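Local structure of ribose-phosphate pyrophosphokinase (Thermus thermophilus, 7PN0) at residues Leu115-Leu128 against Phe136-Pro148. The protein catalyses the transfer of a diphosphate group from ATP to ribose 5-phosphate, giving phosphoribosyl pyrophosphate (PRPP). Residues are numbered along the deposited sequence; the frame is centred on the assembly and turned at random.
With SO4 (sulfate ion), chain F.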
ATOM      1  N   LEU A 115      12.167  -6.887  -2.284  1.00 10.89           N
ATOM      2  CA  LEU A 115      12.835  -5.986  -3.276  1.00 12.38           C
ATOM      3  C   LEU A 115      11.915  -4.793  -3.537  1.00 11.28           C
ATOM      4  O   LEU A 115      12.394  -3.657  -3.555  1.00 11.24           O
ATOM      5  CB  LEU A 115      13.130  -6.747  -4.565  1.00 12.41           C
ATOM      6  CG  LEU A 115      14.322  -7.686  -4.478  1.00 13.86           C
ATOM      7  CD1 LEU A 115      14.285  -8.717  -5.573  1.00 13.81           C
ATOM      8  CD2 LEU A 115      15.624  -6.861  -4.496  1.00 16.29           C
ATOM      9  N   GLN A 116      10.609  -5.025  -3.658  1.00 10.46           N
ATOM     10  CA  GLN A 116       9.663  -3.922  -3.931  1.00 10.97           C
ATOM     11  C   GLN A 116       9.632  -2.989  -2.723  1.00 10.87           C
ATOM     12  O   GLN A 116       9.670  -1.771  -2.904  1.00 10.38           O
ATOM     13  CB  GLN A 116       8.296  -4.492  -4.302  1.00 11.33           C
ATOM     14  CG  GLN A 116       8.349  -5.151  -5.640  1.00 11.15           C
ATOM     15  CD  GLN A 116       7.155  -6.049  -5.920  1.00 13.03           C
ATOM     16  OE1 GLN A 116       6.207  -6.202  -5.137  1.00 13.81           O
ATOM     17  NE2 GLN A 116       7.148  -6.555  -7.119  1.00 10.61           N
ATOM     18  N   THR A 117       9.611  -3.542  -1.510  1.00 10.96           N
ATOM     19  CA  THR A 117       9.591  -2.723  -0.283  1.00 11.02           C
ATOM     20  C   THR A 117      10.857  -1.882  -0.190  1.00 10.85           C
ATOM     21  O   THR A 117      10.760  -0.700   0.236  1.00 11.02           O
ATOM     22  CB  THR A 117       9.359  -3.605   0.947  1.00 10.78           C
ATOM     23  OG1 THR A 117       8.010  -4.065   0.863  1.00 12.79           O
ATOM     24  CG2 THR A 117       9.576  -2.844   2.214  1.00 11.25           C
ATOM     25  N   ALA A 118      11.993  -2.460  -0.520  1.00 10.73           N
ATOM     26  CA  ALA A 118      13.307  -1.762  -0.468  1.00 11.42           C
ATOM     27  C   ALA A 118      13.325  -0.578  -1.449  1.00 12.46           C
ATOM     28  O   ALA A 118      14.105   0.356  -1.222  1.00 12.98           O
ATOM     29  CB  ALA A 118      14.394  -2.742  -0.717  1.00 11.56           C
ATOM     30  N   GLY A 119      12.511  -0.638  -2.500  1.00 12.58           N
ATOM     31  CA  GLY A 119      12.316   0.458  -3.456  1.00 12.65           C
ATOM     32  C   GLY A 119      12.711   0.121  -4.889  1.00 11.61           C
ATOM     33  O   GLY A 119      12.802   1.080  -5.695  1.00 11.10           O
ATOM     34  N   ALA A 120      12.877  -1.156  -5.255  1.00 11.70           N
ATOM     35  CA  ALA A 120      13.183  -1.545  -6.649  1.00 12.27           C
ATOM     36  C   ALA A 120      12.028  -1.123  -7.550  1.00 13.27           C
ATOM     37  O   ALA A 120      10.890  -1.426  -7.263  1.00 12.78           O
ATOM     38  CB  ALA A 120      13.441  -3.017  -6.759  1.00 12.34           C
ATOM     39  N   ASP A 121      12.334  -0.552  -8.695  1.00 14.21           N
ATOM     40  CA  ASP A 121      11.293  -0.149  -9.671  1.00 13.66           C
ATOM     41  C   ASP A 121      11.143  -1.227 -10.733  1.00 13.63           C
ATOM     42  O   ASP A 121      10.118  -1.242 -11.415  1.00 12.81           O
ATOM     43  CB  ASP A 121      11.642   1.198 -10.285  1.00 15.15           C
ATOM     44  CG  ASP A 121      11.671   2.311  -9.271  1.00 16.27           C
ATOM     45  OD1 ASP A 121      10.626   2.447  -8.535  1.00 14.61           O
ATOM     46  OD2 ASP A 121      12.644   3.124  -9.321  1.00 14.62           O
ATOM     47  N   ARG A 122      12.149  -2.076 -10.884  1.00 13.81           N
ATOM     48  CA  ARG A 122      12.261  -2.988 -12.030  1.00 14.05           C
ATOM     49  C   ARG A 122      13.266  -4.055 -11.663  1.00 12.07           C
ATOM     50  O   ARG A 122      14.130  -3.833 -10.804  1.00 12.23           O
ATOM     51  CB  ARG A 122      12.835  -2.397 -13.338  1.00 15.41           C
ATOM     52  CG  ARG A 122      12.389  -1.021 -13.770  1.00 18.58           C
ATOM     53  CD  ARG A 122      13.106  -0.636 -15.053  1.00 18.61           C
ATOM     54  NE  ARG A 122      12.851  -1.622 -16.090  1.00 20.89           N
ATOM     55  CZ  ARG A 122      11.687  -1.752 -16.741  1.00 21.35           C
ATOM     56  NH1 ARG A 122      11.558  -2.692 -17.641  1.00 19.14           N
ATOM     57  NH2 ARG A 122      10.678  -0.908 -16.543  1.00 23.32           N
ATOM     58  N   VAL A 123      13.211  -5.157 -12.393  1.00 11.61           N
ATOM     59  CA  VAL A 123      14.198  -6.254 -12.258  1.00 12.06           C
ATOM     60  C   VAL A 123      14.648  -6.584 -13.677  1.00 11.06           C
ATOM     61  O   VAL A 123      13.822  -6.529 -14.587  1.00 12.86           O
ATOM     62  CB  VAL A 123      13.635  -7.504 -11.548  1.00 12.23           C
ATOM     63  CG1 VAL A 123      14.574  -8.672 -11.591  1.00 12.96           C
ATOM     64  CG2 VAL A 123      13.299  -7.207 -10.115  1.00 14.32           C
ATOM     65  N   LEU A 124      15.911  -6.932 -13.802  1.00 11.74           N
ATOM     66  CA  LEU A 124      16.547  -7.481 -15.029  1.00 12.66           C
ATOM     67  C   LEU A 124      17.223  -8.778 -14.615  1.00 12.30           C
ATOM     68  O   LEU A 124      18.052  -8.707 -13.708  1.00 12.91           O
ATOM     69  CB  LEU A 124      17.567  -6.484 -15.609  1.00 12.59           C
ATOM     70  CG  LEU A 124      18.372  -6.995 -16.811  1.00 12.13           C
ATOM     71  CD1 LEU A 124      17.439  -7.413 -17.927  1.00 12.08           C
ATOM     72  CD2 LEU A 124      19.404  -5.950 -17.255  1.00 12.04           C
ATOM     73  N   THR A 125      16.847  -9.903 -15.228  1.00 11.47           N
ATOM     74  CA  THR A 125      17.348 -11.214 -14.780  1.00 11.79           C
ATOM     75  C   THR A 125      17.514 -12.110 -15.994  1.00 12.36           C
ATOM     76  O   THR A 125      17.081 -11.745 -17.072  1.00 14.23           O
ATOM     77  CB  THR A 125      16.472 -11.792 -13.657  1.00 11.97           C
ATOM     78  OG1 THR A 125      17.063 -12.962 -13.108  1.00 12.41           O
ATOM     79  CG2 THR A 125      15.064 -12.144 -14.081  1.00 11.93           C
ATOM     80  N   MET A 126      18.014 -13.314 -15.770  1.00 14.62           N
ATOM     81  CA  MET A 126      18.251 -14.261 -16.884  1.00 14.26           C
ATOM     82  C   MET A 126      17.891 -15.659 -16.401  1.00 13.00           C
ATOM     83  O   MET A 126      18.199 -15.992 -15.265  1.00 13.95           O
ATOM     84  CB  MET A 126      19.692 -14.208 -17.382  1.00 14.51           C
ATOM     85  CG  MET A 126      20.027 -15.279 -18.411  1.00 15.02           C
ATOM     86  SD  MET A 126      21.737 -15.075 -19.043  1.00 16.83           S
ATOM     87  CE  MET A 126      21.488 -13.798 -20.262  1.00 15.88           C
ATOM     88  N   THR A 127      17.288 -16.438 -17.271  1.00 13.98           N
ATOM     89  CA  THR A 127      16.984 -17.861 -17.011  1.00 14.27           C
ATOM     90  C   THR A 127      16.439 -18.054 -15.584  1.00 14.28           C
ATOM     91  O   THR A 127      17.066 -18.780 -14.754  1.00 14.34           O
ATOM     92  CB  THR A 127      18.194 -18.747 -17.325  1.00 16.01           C
ATOM     93  OG1 THR A 127      18.722 -18.425 -18.618  1.00 17.09           O
ATOM     94  CG2 THR A 127      17.812 -20.211 -17.262  1.00 18.20           C
ATOM     95  N   LEU A 128      15.231 -17.571 -15.311  1.00 14.76           N
ATOM     96  CA  LEU A 128      14.507 -17.940 -14.058  1.00 14.19           C
ATOM     97  C   LEU A 128      14.264 -19.441 -14.035  1.00 15.04           C
ATOM     98  O   LEU A 128      14.021 -20.022 -15.094  1.00 13.98           O
ATOM     99  CB  LEU A 128      13.185 -17.205 -13.977  1.00 13.78           C
ATOM    100  CG  LEU A 128      13.348 -15.722 -13.722  1.00 13.83           C
ATOM    101  CD1 LEU A 128      12.033 -15.028 -13.939  1.00 14.12           C
ATOM    102  CD2 LEU A 128      13.889 -15.474 -12.320  1.00 14.36           C
ATOM    103  N   PHE A 136       5.506 -13.355  -9.730  1.00 11.47           N
ATOM    104  CA  PHE A 136       5.708 -13.067  -8.293  1.00 11.19           C
ATOM    105  C   PHE A 136       6.061 -11.579  -8.123  1.00 10.84           C
ATOM    106  O   PHE A 136       5.974 -11.082  -7.003  1.00 13.32           O
ATOM    107  CB  PHE A 136       6.815 -13.932  -7.701  1.00 11.65           C
ATOM    108  CG  PHE A 136       6.530 -15.418  -7.638  1.00 11.43           C
ATOM    109  CD1 PHE A 136       5.283 -15.952  -7.910  1.00 12.94           C
ATOM    110  CD2 PHE A 136       7.502 -16.284  -7.191  1.00 12.33           C
ATOM    111  CE1 PHE A 136       5.059 -17.318  -7.812  1.00 13.60           C
ATOM    112  CE2 PHE A 136       7.270 -17.647  -7.082  1.00 13.40           C
ATOM    113  CZ  PHE A 136       6.055 -18.163  -7.410  1.00 13.63           C
ATOM    114  N   PHE A 137       6.431 -10.881  -9.194  1.00 11.85           N
ATOM    115  CA  PHE A 137       6.789  -9.447  -9.180  1.00 11.71           C
ATOM    116  C   PHE A 137       5.598  -8.618  -9.634  1.00 13.68           C
ATOM    117  O   PHE A 137       4.936  -8.952 -10.604  1.00 12.48           O
ATOM    118  CB  PHE A 137       8.021  -9.150 -10.038  1.00 12.44           C
ATOM    119  CG  PHE A 137       9.293  -9.735  -9.506  1.00 12.55           C
ATOM    120  CD1 PHE A 137       9.675 -11.017  -9.850  1.00 13.84           C
ATOM    121  CD2 PHE A 137      10.088  -9.018  -8.633  1.00 13.26           C
ATOM    122  CE1 PHE A 137      10.830 -11.577  -9.326  1.00 14.06           C
ATOM    123  CE2 PHE A 137      11.238  -9.584  -8.112  1.00 13.52           C
ATOM    124  CZ  PHE A 137      11.605 -10.856  -8.454  1.00 13.77           C
ATOM    125  N   LYS A 138       5.340  -7.520  -8.928  1.00 12.58           N
ATOM    126  CA  LYS A 138       4.385  -6.500  -9.373  1.00 14.31           C
ATOM    127  C   LYS A 138       5.116  -5.511 -10.283  1.00 14.03           C
ATOM    128  O   LYS A 138       4.525  -5.030 -11.248  1.00 12.87           O
ATOM    129  CB  LYS A 138       3.723  -5.811  -8.178  1.00 16.98           C
ATOM    130  CG  LYS A 138       2.693  -4.765  -8.615  1.00 21.65           C
ATOM    131  CD  LYS A 138       1.496  -5.323  -9.389  1.00 28.00           C
ATOM    132  CE  LYS A 138       0.285  -4.392  -9.409  1.00 32.11           C
ATOM    133  NZ  LYS A 138      -0.716  -4.799 -10.429  1.00 37.85           N
ATOM    134  N   ILE A 139       6.362  -5.203  -9.970  1.00 13.14           N
ATOM    135  CA  ILE A 139       7.227  -4.307 -10.778  1.00 12.96           C
ATOM    136  C   ILE A 139       7.612  -5.023 -12.062  1.00 13.17           C
ATOM    137  O   ILE A 139       7.650  -6.245 -12.086  1.00 13.38           O
ATOM    138  CB  ILE A 139       8.479  -3.895 -10.005  1.00 11.70           C
ATOM    139  CG1 ILE A 139       9.262  -5.108  -9.458  1.00 12.21           C
ATOM    140  CG2 ILE A 139       8.101  -2.904  -8.923  1.00 12.02           C
ATOM    141  CD1 ILE A 139      10.650  -4.728  -8.900  1.00 12.54           C
ATOM    142  N   PRO A 140       7.860  -4.269 -13.151  1.00 13.10           N
ATOM    143  CA  PRO A 140       8.274  -4.874 -14.412  1.00 13.85           C
ATOM    144  C   PRO A 140       9.528  -5.729 -14.235  1.00 13.66           C
ATOM    145  O   PRO A 140      10.475  -5.334 -13.487  1.00 12.55           O
ATOM    146  CB  PRO A 140       8.526  -3.703 -15.351  1.00 14.51           C
ATOM    147  CG  PRO A 140       7.851  -2.517 -14.722  1.00 16.15           C
ATOM    148  CD  PRO A 140       7.700  -2.825 -13.254  1.00 14.17           C
ATOM    149  N   VAL A 141       9.582  -6.829 -14.999  1.00 11.96           N
ATOM    150  CA  VAL A 141      10.735  -7.753 -15.023  1.00 13.01           C
ATOM    151  C   VAL A 141      11.127  -7.939 -16.494  1.00 12.97           C
ATOM    152  O   VAL A 141      10.285  -8.192 -17.286  1.00 13.95           O
ATOM    153  CB  VAL A 141      10.460  -9.094 -14.330  1.00 12.68           C
ATOM    154  CG1 VAL A 141      11.611 -10.057 -14.539  1.00 13.75           C
ATOM    155  CG2 VAL A 141      10.098  -8.937 -12.835  1.00 13.39           C
ATOM    156  N   ASP A 142      12.366  -7.668 -16.818  1.00 12.54           N
ATOM    157  CA  ASP A 142      12.910  -8.071 -18.136  1.00 14.79           C
ATOM    158  C   ASP A 142      13.675  -9.370 -17.901  1.00 14.40           C
ATOM    159  O   ASP A 142      14.639  -9.378 -17.147  1.00 16.48           O
ATOM    160  CB  ASP A 142      13.731  -6.960 -18.781  1.00 14.63           C
ATOM    161  CG  ASP A 142      12.876  -5.788 -19.235  1.00 15.42           C
ATOM    162  OD1 ASP A 142      11.858  -6.015 -19.947  1.00 17.41           O
ATOM    163  OD2 ASP A 142      13.160  -4.679 -18.804  1.00 16.75           O
ATOM    164  N   HIS A 143      13.181 -10.434 -18.503  1.00 14.90           N
ATOM    165  CA  HIS A 143      13.700 -11.808 -18.328  1.00 15.56           C
ATOM    166  C   HIS A 143      14.496 -12.169 -19.588  1.00 16.07           C
ATOM    167  O   HIS A 143      13.851 -12.468 -20.583  1.00 15.32           O
ATOM    168  CB  HIS A 143      12.522 -12.750 -18.054  1.00 15.20           C
ATOM    169  CG  HIS A 143      12.881 -14.168 -17.818  1.00 14.96           C
ATOM    170  ND1 HIS A 143      11.927 -15.149 -17.826  1.00 15.54           N
ATOM    171  CD2 HIS A 143      14.068 -14.772 -17.576  1.00 15.79           C
ATOM    172  CE1 HIS A 143      12.508 -16.318 -17.619  1.00 16.50           C
ATOM    173  NE2 HIS A 143      13.816 -16.111 -17.470  1.00 17.30           N
ATOM    174  N   LEU A 144      15.829 -12.159 -19.521  1.00 15.88           N
ATOM    175  CA  LEU A 144      16.698 -12.475 -20.690  1.00 16.38           C
ATOM    176  C   LEU A 144      16.794 -13.999 -20.830  1.00 16.08           C
ATOM    177  O   LEU A 144      16.851 -14.712 -19.809  1.00 13.93           O
ATOM    178  CB  LEU A 144      18.081 -11.866 -20.456  1.00 16.59           C
ATOM    179  CG  LEU A 144      18.160 -10.353 -20.305  1.00 16.60           C
ATOM    180  CD1 LEU A 144      19.591  -9.896 -20.115  1.00 16.74           C
ATOM    181  CD2 LEU A 144      17.516  -9.623 -21.464  1.00 17.85           C
ATOM    182  N   SER A 145      16.904 -14.474 -22.069  1.00 16.91           N
ATOM    183  CA  SER A 145      17.150 -15.888 -22.405  1.00 16.36           C
ATOM    184  C   SER A 145      18.637 -16.112 -22.716  1.00 17.09           C
ATOM    185  O   SER A 145      19.232 -15.253 -23.428  1.00 16.78           O
ATOM    186  CB  SER A 145      16.326 -16.270 -23.581  1.00 17.74           C
ATOM    187  OG  SER A 145      16.615 -17.610 -23.960  1.00 19.67           O
ATOM    188  N   ALA A 146      19.183 -17.223 -22.237  1.00 16.24           N
ATOM    189  CA  ALA A 146      20.538 -17.733 -22.589  1.00 18.59           C
ATOM    190  C   ALA A 146      20.472 -18.620 -23.831  1.00 18.42           C
ATOM    191  O   ALA A 146      21.549 -19.042 -24.281  1.00 16.78           O
ATOM    192  CB  ALA A 146      21.149 -18.495 -21.457  1.00 17.97           C
ATOM    193  N   GLU A 147      19.286 -18.860 -24.392  1.00 18.55           N
ATOM    194  CA  GLU A 147      19.149 -19.769 -25.558  1.00 19.97           C
ATOM    195  C   GLU A 147      20.164 -19.416 -26.654  1.00 20.03           C
ATOM    196  O   GLU A 147      20.863 -20.299 -27.129  1.00 19.20           O
ATOM    197  CB  GLU A 147      17.742 -19.727 -26.151  1.00 23.01           C
ATOM    198  CG  GLU A 147      16.722 -20.610 -25.438  1.00 23.25           C
ATOM    199  CD  GLU A 147      15.382 -20.654 -26.170  1.00 24.70           C
ATOM    200  OE1 GLU A 147      15.358 -20.441 -27.400  1.00 24.07           O
ATOM    201  OE2 GLU A 147      14.370 -20.906 -25.507  1.00 29.53           O
ATOM    202  N   PRO A 148      20.252 -18.161 -27.165  1.00 19.40           N
ATOM    203  CA  PRO A 148      21.165 -17.877 -28.275  1.00 18.24           C
ATOM    204  C   PRO A 148      22.636 -18.110 -27.890  1.00 19.54           C
ATOM    205  O   PRO A 148      23.385 -18.636 -28.711  1.00 17.46           O
ATOM    206  CB  PRO A 148      20.869 -16.410 -28.631  1.00 18.70           C
ATOM    207  CG  PRO A 148      19.456 -16.197 -28.103  1.00 18.94           C
ATOM    208  CD  PRO A 148      19.419 -17.002 -26.834  1.00 18.64           C
TER
HETATM  209  S   SO4 F 404      16.094 -19.635 -20.967  1.00 21.90           S
HETATM  210  O1  SO4 F 404      15.341 -18.928 -21.974  1.00 18.25           O
HETATM  211  O2  SO4 F 404      17.358 -18.949 -20.798  1.00 22.82           O
HETATM  212  O3  SO4 F 404      16.353 -21.029 -21.398  1.00 24.40           O
HETATM  213  O4  SO4 F 404      15.390 -19.615 -19.730  1.00 23.24           O
HETATM  214  O   HOH W   1      14.173  -4.170 -16.400  1.00 18.65           O
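Strands 122-126 and 141-144 are parallel neighbours in the N-terminal, phosphoribosyltransferase-like domain; strand 141-144 is the outermost of the parallel sheet within the chain, and 122-126 lies next to it. Five backbone hydrogen bonds join them in parallel register, from Val123 N to Pro140 O through Thr127 N to Leu144 O. Side chains alternate between the two faces of the sheet.

On the face of Leu124 and Asp142, Arg122 forms a salt bridge with Asp142. Arg122 NH1 reaches Asp142 OD2 at 2.8 Å, on the syn side but 31° out of the carboxylate plane. A bend at chi3 (57°) turns the guanidinium toward this carboxylate, with Pro140 CB over one of its faces. A water accepts from Arg122 NE and donates to Asp142 OD2 and Val123 O, bracing the pair. Arg48 of a second subunit makes a salt bridge with Asp142 OD1, and Arg122 NH1 also donates to Ser80 OG of that subunit, so the bridge belongs to a subunit interface.

On the other face, Val123 CG2 lies 3.7 Å from Phe137 CE2 and 3.8 Å from Ile139 CD1. Further along, Leu128 N donates to His143 NE2 at 3.0 Å, although it lies 37° out of the ring plane. Leu128 CD1 sits over the centre of the same ring in a CH-pi contact, 3.9 Å from the centroid.

Past the strand ends, both segments hold a sulfate, probably from the crystallisation liquor. Thr127 OG1 and Ala146 N share its O2, while Ser145 OG binds O1. Ser145 OG also caps helix 147-157 by accepting from Glu147 N, and Arg175 adds a further bond to the sulfate.

Strand 83-88 flanks strand 122-126 on its other side. Helix 287-299 packs on Leu124, Met126 and Asp142, and helix 62-78 packs on Leu115.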